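Local coordinates for CofB (Escherichia coli, PDB 5AX6), which is a minor pilin subunit of the CFA/III type IV pilus and, as a homotrimer, probably takes part in pilus assembly, at residues A359-I371 against T468-V480. Residues are numbered along the deposited sequence; the frame is centred on the assembly and turned at random.
Sequences ASDLVITNPGNYI and TTYVYLNPKFLSV
V363 and Y472 form the non-hydrogen-bonded pair of a single antiparallel bridge, flanked by two backbone bonds: L473 N gives to L362 O at 2.8 Å, and I364 N to V471 O at 3.0 Å with an N-H...O angle of 169°. L362 O also receives a CA-H...O contact from Y472 CA (3.2 Å). A water continues the pairing, donating to I364 O and accepting from V471 N.

Apolar side chains close around this bridge. In I364, CG1 lies anti to the carbonyl carbon (chi1 -61°), and the extended chi2 (174°) then carries CD1 between V471 CG1 and L473 CB, 3.8 Å from each. Shortened to an alanine, the residue would lose CG1 and CD1, which would probably leave both partners without this apolar neighbour and open a gap between them. P367 lays CB against V471 CG2 (3.7 Å), while V363 CG2 meets the edge of the Y472 ring. L362 reaches past the bridge to the turn that follows the strand, its CD2 pressed tightly on P475 CB (3.4 Å) and CD1 approaching F477 CE2.

R430 of a second subunit packs on Y370 and L473. Strand 468-473 pairs through its other edge with strand 452-463, so the residues following helix 359-362 briefly extend this sheet of the C-terminal domain.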
ATOM      1  N   ALA A 359      15.136  -3.427 -61.035  1.00 38.16           N
ATOM      2  CA  ALA A 359      16.205  -4.378 -61.327  1.00 39.43           C
ATOM      3  C   ALA A 359      17.592  -3.893 -60.916  1.00 38.71           C
ATOM      4  O   ALA A 359      18.398  -4.676 -60.422  1.00 38.57           O
ATOM      5  CB  ALA A 359      16.200  -4.720 -62.811  1.00 40.75           C
ATOM      6  N   SER A 360      17.878  -2.611 -61.126  1.00 38.96           N
ATOM      7  CA  SER A 360      19.224  -2.104 -60.864  1.00 43.00           C
ATOM      8  C   SER A 360      19.566  -2.187 -59.382  1.00 42.73           C
ATOM      9  O   SER A 360      20.706  -2.475 -59.019  1.00 44.14           O
ATOM     10  CB  SER A 360      19.378  -0.661 -61.361  1.00 42.77           C
ATOM     11  OG  SER A 360      18.557   0.233 -60.635  1.00 54.35           O
ATOM     12  N   ASP A 361      18.576  -1.940 -58.530  1.00 40.71           N
ATOM     13  CA  ASP A 361      18.780  -2.041 -57.089  1.00 36.98           C
ATOM     14  C   ASP A 361      18.736  -3.494 -56.627  1.00 31.87           C
ATOM     15  O   ASP A 361      19.538  -3.909 -55.790  1.00 30.22           O
ATOM     16  CB  ASP A 361      17.729  -1.220 -56.336  1.00 37.32           C
ATOM     17  CG  ASP A 361      17.912   0.278 -56.527  1.00 50.28           C
ATOM     18  OD1 ASP A 361      19.074   0.729 -56.640  1.00 46.03           O
ATOM     19  OD2 ASP A 361      16.895   1.002 -56.561  1.00 44.05           O
ATOM     20  N   LEU A 362      17.799  -4.249 -57.190  1.00 32.27           N
ATOM     21  CA  LEU A 362      17.509  -5.618 -56.764  1.00 30.82           C
ATOM     22  C   LEU A 362      18.587  -6.634 -57.116  1.00 31.41           C
ATOM     23  O   LEU A 362      18.932  -7.487 -56.298  1.00 29.62           O
ATOM     24  CB  LEU A 362      16.186  -6.094 -57.382  1.00 31.11           C
ATOM     25  CG  LEU A 362      14.853  -5.818 -56.688  1.00 39.14           C
ATOM     26  CD1 LEU A 362      13.702  -6.230 -57.596  1.00 38.43           C
ATOM     27  CD2 LEU A 362      14.776  -6.567 -55.362  1.00 32.16           C
ATOM     28  N   VAL A 363      19.097  -6.578 -58.346  1.00 27.63           N
ATOM     29  CA  VAL A 363      19.950  -7.660 -58.807  1.00 26.49           C
ATOM     30  C   VAL A 363      21.400  -7.424 -58.424  1.00 30.96           C
ATOM     31  O   VAL A 363      21.977  -6.379 -58.734  1.00 29.69           O
ATOM     32  CB  VAL A 363      19.859  -7.859 -60.338  1.00 31.00           C
ATOM     33  CG1 VAL A 363      20.858  -8.919 -60.786  1.00 25.84           C
ATOM     34  CG2 VAL A 363      18.450  -8.246 -60.741  1.00 35.12           C
ATOM     35  N   ILE A 364      21.976  -8.392 -57.723  1.00 26.34           N
ATOM     36  CA  ILE A 364      23.406  -8.385 -57.448  1.00 30.14           C
ATOM     37  C   ILE A 364      24.109  -9.022 -58.638  1.00 36.29           C
ATOM     38  O   ILE A 364      24.072 -10.241 -58.800  1.00 32.21           O
ATOM     39  CB  ILE A 364      23.737  -9.152 -56.164  1.00 24.99           C
ATOM     40  CG1 ILE A 364      23.033  -8.508 -54.969  1.00 28.71           C
ATOM     41  CG2 ILE A 364      25.240  -9.180 -55.923  1.00 30.19           C
ATOM     42  CD1 ILE A 364      23.202  -9.302 -53.690  1.00 28.08           C
ATOM     43  N   THR A 365      24.745  -8.209 -59.476  1.00 30.02           N
ATOM     44  CA  THR A 365      25.201  -8.705 -60.781  1.00 43.40           C
ATOM     45  C   THR A 365      26.400  -9.660 -60.733  1.00 45.53           C
ATOM     46  O   THR A 365      26.538 -10.519 -61.607  1.00 51.99           O
ATOM     47  CB  THR A 365      25.542  -7.540 -61.735  1.00 40.31           C
ATOM     48  OG1 THR A 365      26.333  -6.568 -61.046  1.00 40.75           O
ATOM     49  CG2 THR A 365      24.266  -6.879 -62.225  1.00 47.88           C
ATOM     50  N   ASN A 366      27.263  -9.521 -59.730  1.00 38.31           N
ATOM     51  CA  ASN A 366      28.376 -10.457 -59.566  1.00 43.41           C
ATOM     52  C   ASN A 366      28.410 -10.977 -58.139  1.00 39.58           C
ATOM     53  O   ASN A 366      29.312 -10.643 -57.362  1.00 37.36           O
ATOM     54  CB  ASN A 366      29.713  -9.803 -59.935  1.00 48.69           C
ATOM     55  CG  ASN A 366      29.886  -9.630 -61.444  1.00 65.97           C
ATOM     56  OD1 ASN A 366      30.264 -10.569 -62.152  1.00 62.14           O
ATOM     57  ND2 ASN A 366      29.613  -8.425 -61.939  1.00 63.66           N
ATOM     58  N   PRO A 367      27.417 -11.806 -57.794  1.00 38.05           N
ATOM     59  CA  PRO A 367      27.166 -12.219 -56.410  1.00 37.32           C
ATOM     60  C   PRO A 367      28.340 -12.983 -55.810  1.00 39.83           C
ATOM     61  O   PRO A 367      28.528 -12.962 -54.592  1.00 41.07           O
ATOM     62  CB  PRO A 367      25.918 -13.104 -56.527  1.00 38.93           C
ATOM     63  CG  PRO A 367      25.883 -13.546 -57.970  1.00 40.72           C
ATOM     64  CD  PRO A 367      26.468 -12.410 -58.747  1.00 35.59           C
ATOM     65  N   GLY A 368      29.125 -13.639 -56.657  1.00 43.65           N
ATOM     66  CA  GLY A 368      30.297 -14.357 -56.189  1.00 48.31           C
ATOM     67  C   GLY A 368      31.350 -13.439 -55.593  1.00 43.37           C
ATOM     68  O   GLY A 368      32.021 -13.793 -54.621  1.00 49.93           O
ATOM     69  N   ASN A 369      31.494 -12.252 -56.177  1.00 40.20           N
ATOM     70  CA  ASN A 369      32.470 -11.269 -55.715  1.00 44.75           C
ATOM     71  C   ASN A 369      31.895 -10.236 -54.741  1.00 41.86           C
ATOM     72  O   ASN A 369      32.641  -9.572 -54.020  1.00 41.04           O
ATOM     73  CB  ASN A 369      33.079 -10.532 -56.912  1.00 51.51           C
ATOM     74  CG  ASN A 369      34.102 -11.367 -57.663  1.00 60.69           C
ATOM     75  OD1 ASN A 369      34.297 -12.552 -57.378  1.00 58.32           O
ATOM     76  ND2 ASN A 369      34.760 -10.747 -58.634  1.00 70.17           N
ATOM     77  N   TYR A 370      30.572 -10.097 -54.729  1.00 37.43           N
ATOM     78  CA  TYR A 370      29.924  -9.028 -53.971  1.00 38.92           C
ATOM     79  C   TYR A 370      30.120  -9.183 -52.467  1.00 34.48           C
ATOM     80  O   TYR A 370      29.896 -10.255 -51.905  1.00 29.57           O
ATOM     81  CB  TYR A 370      28.428  -8.971 -54.297  1.00 33.06           C
ATOM     82  CG  TYR A 370      27.698  -7.879 -53.555  1.00 34.37           C
ATOM     83  CD1 TYR A 370      27.817  -6.554 -53.944  1.00 31.64           C
ATOM     84  CD2 TYR A 370      26.886  -8.174 -52.459  1.00 32.46           C
ATOM     85  CE1 TYR A 370      27.152  -5.546 -53.265  1.00 39.25           C
ATOM     86  CE2 TYR A 370      26.218  -7.179 -51.775  1.00 33.24           C
ATOM     87  CZ  TYR A 370      26.351  -5.866 -52.182  1.00 39.37           C
ATOM     88  OH  TYR A 370      25.691  -4.863 -51.504  1.00 38.53           O
ATOM     89  N   ILE A 371      30.557  -8.104 -51.824  1.00 32.76           N
ATOM     90  CA  ILE A 371      30.686  -8.071 -50.370  1.00 33.48           C
ATOM     91  C   ILE A 371      29.598  -7.164 -49.794  1.00 39.24           C
ATOM     92  O   ILE A 371      29.369  -6.067 -50.302  1.00 42.28           O
ATOM     93  CB  ILE A 371      32.073  -7.553 -49.923  1.00 36.07           C
ATOM     94  CG1 ILE A 371      33.198  -8.357 -50.583  1.00 43.27           C
ATOM     95  CG2 ILE A 371      32.194  -7.584 -48.412  1.00 42.76           C
ATOM     96  CD1 ILE A 371      34.568  -7.713 -50.456  1.00 33.29           C
ATOM     97  N   THR A 468      17.961 -18.438 -66.152  1.00 33.56           N
ATOM     98  CA  THR A 468      18.925 -17.519 -65.564  1.00 34.48           C
ATOM     99  C   THR A 468      18.859 -17.576 -64.043  1.00 39.96           C
ATOM    100  O   THR A 468      17.773 -17.611 -63.466  1.00 31.21           O
ATOM    101  CB  THR A 468      18.678 -16.070 -66.044  1.00 42.86           C
ATOM    102  OG1 THR A 468      18.691 -16.031 -67.478  1.00 41.83           O
ATOM    103  CG2 THR A 468      19.740 -15.123 -65.494  1.00 42.25           C
ATOM    104  N   THR A 469      20.021 -17.603 -63.401  1.00 32.16           N
ATOM    105  CA  THR A 469      20.087 -17.635 -61.943  1.00 34.32           C
ATOM    106  C   THR A 469      20.359 -16.247 -61.383  1.00 38.31           C
ATOM    107  O   THR A 469      21.290 -15.555 -61.814  1.00 31.06           O
ATOM    108  CB  THR A 469      21.165 -18.617 -61.462  1.00 41.41           C
ATOM    109  OG1 THR A 469      20.860 -19.926 -61.958  1.00 41.48           O
ATOM    110  CG2 THR A 469      21.215 -18.660 -59.944  1.00 35.44           C
ATOM    111  N   TYR A 470      19.535 -15.845 -60.416  1.00 30.75           N
ATOM    112  CA  TYR A 470      19.585 -14.506 -59.861  1.00 34.16           C
ATOM    113  C   TYR A 470      19.858 -14.522 -58.369  1.00 28.98           C
ATOM    114  O   TYR A 470      19.457 -15.445 -57.667  1.00 26.31           O
ATOM    115  CB  TYR A 470      18.266 -13.774 -60.113  1.00 32.90           C
ATOM    116  CG  TYR A 470      18.048 -13.375 -61.550  1.00 38.25           C
ATOM    117  CD1 TYR A 470      18.672 -12.248 -62.077  1.00 33.97           C
ATOM    118  CD2 TYR A 470      17.213 -14.114 -62.375  1.00 36.07           C
ATOM    119  CE1 TYR A 470      18.472 -11.872 -63.395  1.00 42.86           C
ATOM    120  CE2 TYR A 470      17.002 -13.745 -63.697  1.00 38.32           C
ATOM    121  CZ  TYR A 470      17.638 -12.627 -64.199  1.00 42.58           C
ATOM    122  OH  TYR A 470      17.432 -12.258 -65.506  1.00 50.42           O
ATOM    123  N   VAL A 471      20.556 -13.497 -57.899  1.00 28.54           N
ATOM    124  CA  VAL A 471      20.640 -13.220 -56.473  1.00 24.96           C
ATOM    125  C   VAL A 471      20.084 -11.825 -56.259  1.00 32.59           C
ATOM    126  O   VAL A 471      20.549 -10.872 -56.883  1.00 29.33           O
ATOM    127  CB  VAL A 471      22.076 -13.312 -55.939  1.00 24.92           C
ATOM    128  CG1 VAL A 471      22.119 -12.893 -54.469  1.00 27.66           C
ATOM    129  CG2 VAL A 471      22.627 -14.730 -56.121  1.00 29.36           C
ATOM    130  N   TYR A 472      19.076 -11.706 -55.398  1.00 23.07           N
ATOM    131  CA  TYR A 472      18.438 -10.421 -55.152  1.00 23.47           C
ATOM    132  C   TYR A 472      18.872  -9.854 -53.800  1.00 26.73           C
ATOM    133  O   TYR A 472      19.064 -10.611 -52.833  1.00 25.96           O
ATOM    134  CB  TYR A 472      16.909 -10.553 -55.174  1.00 25.92           C
ATOM    135  CG  TYR A 472      16.289 -11.038 -56.468  1.00 28.96           C
ATOM    136  CD1 TYR A 472      16.683 -10.528 -57.705  1.00 28.44           C
ATOM    137  CD2 TYR A 472      15.275 -11.992 -56.445  1.00 24.18           C
ATOM    138  CE1 TYR A 472      16.088 -10.981 -58.888  1.00 30.51           C
ATOM    139  CE2 TYR A 472      14.684 -12.448 -57.603  1.00 21.93           C
ATOM    140  CZ  TYR A 472      15.088 -11.939 -58.823  1.00 24.78           C
ATOM    141  OH  TYR A 472      14.476 -12.397 -59.963  1.00 30.42           O
ATOM    142  N   LEU A 473      19.008  -8.527 -53.736  1.00 21.72           N
ATOM    143  CA  LEU A 473      19.324  -7.815 -52.502  1.00 24.00           C
ATOM    144  C   LEU A 473      18.115  -7.067 -51.943  1.00 23.01           C
ATOM    145  O   LEU A 473      17.491  -6.284 -52.650  1.00 22.36           O
ATOM    146  CB  LEU A 473      20.462  -6.817 -52.739  1.00 26.58           C
ATOM    147  CG  LEU A 473      20.805  -5.913 -51.554  1.00 26.93           C
ATOM    148  CD1 LEU A 473      21.438  -6.729 -50.430  1.00 25.91           C
ATOM    149  CD2 LEU A 473      21.730  -4.771 -51.979  1.00 29.74           C
ATOM    150  N   ASN A 474      17.798  -7.297 -50.670  1.00 22.69           N
ATOM    151  CA  ASN A 474      16.737  -6.561 -49.978  1.00 22.82           C
ATOM    152  C   ASN A 474      15.475  -6.305 -50.802  1.00 19.50           C
ATOM    153  O   ASN A 474      15.089  -5.152 -51.005  1.00 23.10           O
ATOM    154  CB  ASN A 474      17.273  -5.216 -49.488  1.00 24.62           C
ATOM    155  CG  ASN A 474      18.475  -5.364 -48.579  1.00 24.70           C
ATOM    156  OD1 ASN A 474      18.612  -6.357 -47.862  1.00 22.48           O
ATOM    157  ND2 ASN A 474      19.364  -4.372 -48.611  1.00 21.40           N
ATOM    158  N   PRO A 475      14.826  -7.372 -51.273  1.00 21.96           N
ATOM    159  CA  PRO A 475      13.701  -7.263 -52.209  1.00 21.60           C
ATOM    160  C   PRO A 475      12.339  -6.955 -51.561  1.00 26.47           C
ATOM    161  O   PRO A 475      12.045  -7.440 -50.468  1.00 21.20           O
ATOM    162  CB  PRO A 475      13.666  -8.641 -52.871  1.00 21.84           C
ATOM    163  CG  PRO A 475      14.281  -9.561 -51.890  1.00 22.93           C
ATOM    164  CD  PRO A 475      15.199  -8.772 -51.000  1.00 22.63           C
ATOM    165  N   LYS A 476      11.520  -6.163 -52.251  1.00 23.92           N
ATOM    166  CA  LYS A 476      10.181  -5.819 -51.765  1.00 25.86           C
ATOM    167  C   LYS A 476       9.261  -7.031 -51.725  1.00 22.15           C
ATOM    168  O   LYS A 476       8.169  -6.968 -51.142  1.00 23.84           O
ATOM    169  CB  LYS A 476       9.542  -4.740 -52.645  1.00 24.04           C
ATOM    170  CG  LYS A 476       9.409  -5.180 -54.102  1.00 26.95           C
ATOM    171  CD  LYS A 476       8.581  -4.205 -54.914  1.00 30.35           C
ATOM    172  CE  LYS A 476       8.463  -4.688 -56.361  1.00 34.15           C
ATOM    173  NZ  LYS A 476       7.844  -3.673 -57.252  1.00 38.71           N
ATOM    174  N   PHE A 477       9.676  -8.124 -52.361  1.00 21.43           N
ATOM    175  CA  PHE A 477       8.873  -9.342 -52.318  1.00 21.23           C
ATOM    176  C   PHE A 477       9.422 -10.347 -51.302  1.00 23.05           C
ATOM    177  O   PHE A 477       9.266 -11.567 -51.444  1.00 18.98           O
ATOM    178  CB  PHE A 477       8.746  -9.980 -53.714  1.00 21.06           C
ATOM    179  CG  PHE A 477      10.008  -9.952 -54.537  1.00 29.12           C
ATOM    180  CD1 PHE A 477      10.966 -10.948 -54.399  1.00 24.73           C
ATOM    181  CD2 PHE A 477      10.215  -8.951 -55.487  1.00 24.39           C
ATOM    182  CE1 PHE A 477      12.127 -10.937 -55.183  1.00 24.14           C
ATOM    183  CE2 PHE A 477      11.374  -8.933 -56.270  1.00 23.61           C
ATOM    184  CZ  PHE A 477      12.322  -9.928 -56.115  1.00 24.34           C
ATOM    185  N   LEU A 478      10.048  -9.802 -50.261  1.00 17.07           N
ATOM    186  CA  LEU A 478      10.407 -10.545 -49.057  1.00 17.97           C
ATOM    187  C   LEU A 478       9.997  -9.670 -47.891  1.00 18.00           C
ATOM    188  O   LEU A 478      10.402  -8.508 -47.814  1.00 18.37           O
ATOM    189  CB  LEU A 478      11.909 -10.860 -48.994  1.00 17.98           C
ATOM    190  CG  LEU A 478      12.404 -11.479 -47.683  1.00 22.00           C
ATOM    191  CD1 LEU A 478      11.743 -12.832 -47.453  1.00 18.09           C
ATOM    192  CD2 LEU A 478      13.944 -11.624 -47.644  1.00 19.81           C
ATOM    193  N   SER A 479       9.170 -10.199 -46.994  1.00 18.12           N
ATOM    194  CA  SER A 479       8.790  -9.418 -45.828  1.00 16.99           C
ATOM    195  C   SER A 479       9.017 -10.227 -44.570  1.00 17.19           C
ATOM    196  O   SER A 479       9.061 -11.454 -44.614  1.00 15.40           O
ATOM    197  CB  SER A 479       7.333  -8.962 -45.916  1.00 14.50           C
ATOM    198  OG  SER A 479       6.446 -10.065 -45.881  1.00 16.32           O
ATOM    199  N   VAL A 480       9.154  -9.531 -43.444  1.00 18.34           N
ATOM    200  CA  VAL A 480       9.478 -10.195 -42.198  1.00 18.56           C
ATOM    201  C   VAL A 480       8.657  -9.628 -41.058  1.00 16.89           C
ATOM    202  O   VAL A 480       8.250  -8.465 -41.101  1.00 17.74           O
ATOM    203  CB  VAL A 480      10.976 -10.034 -41.842  1.00 16.25           C
ATOM    204  CG1 VAL A 480      11.847 -10.871 -42.768  1.00 17.04           C
ATOM    205  CG2 VAL A 480      11.377  -8.542 -41.833  1.00 17.20           C
TER
HETATM  206  O   HOH W   1      22.326 -12.107 -59.896  1.00 30.31           O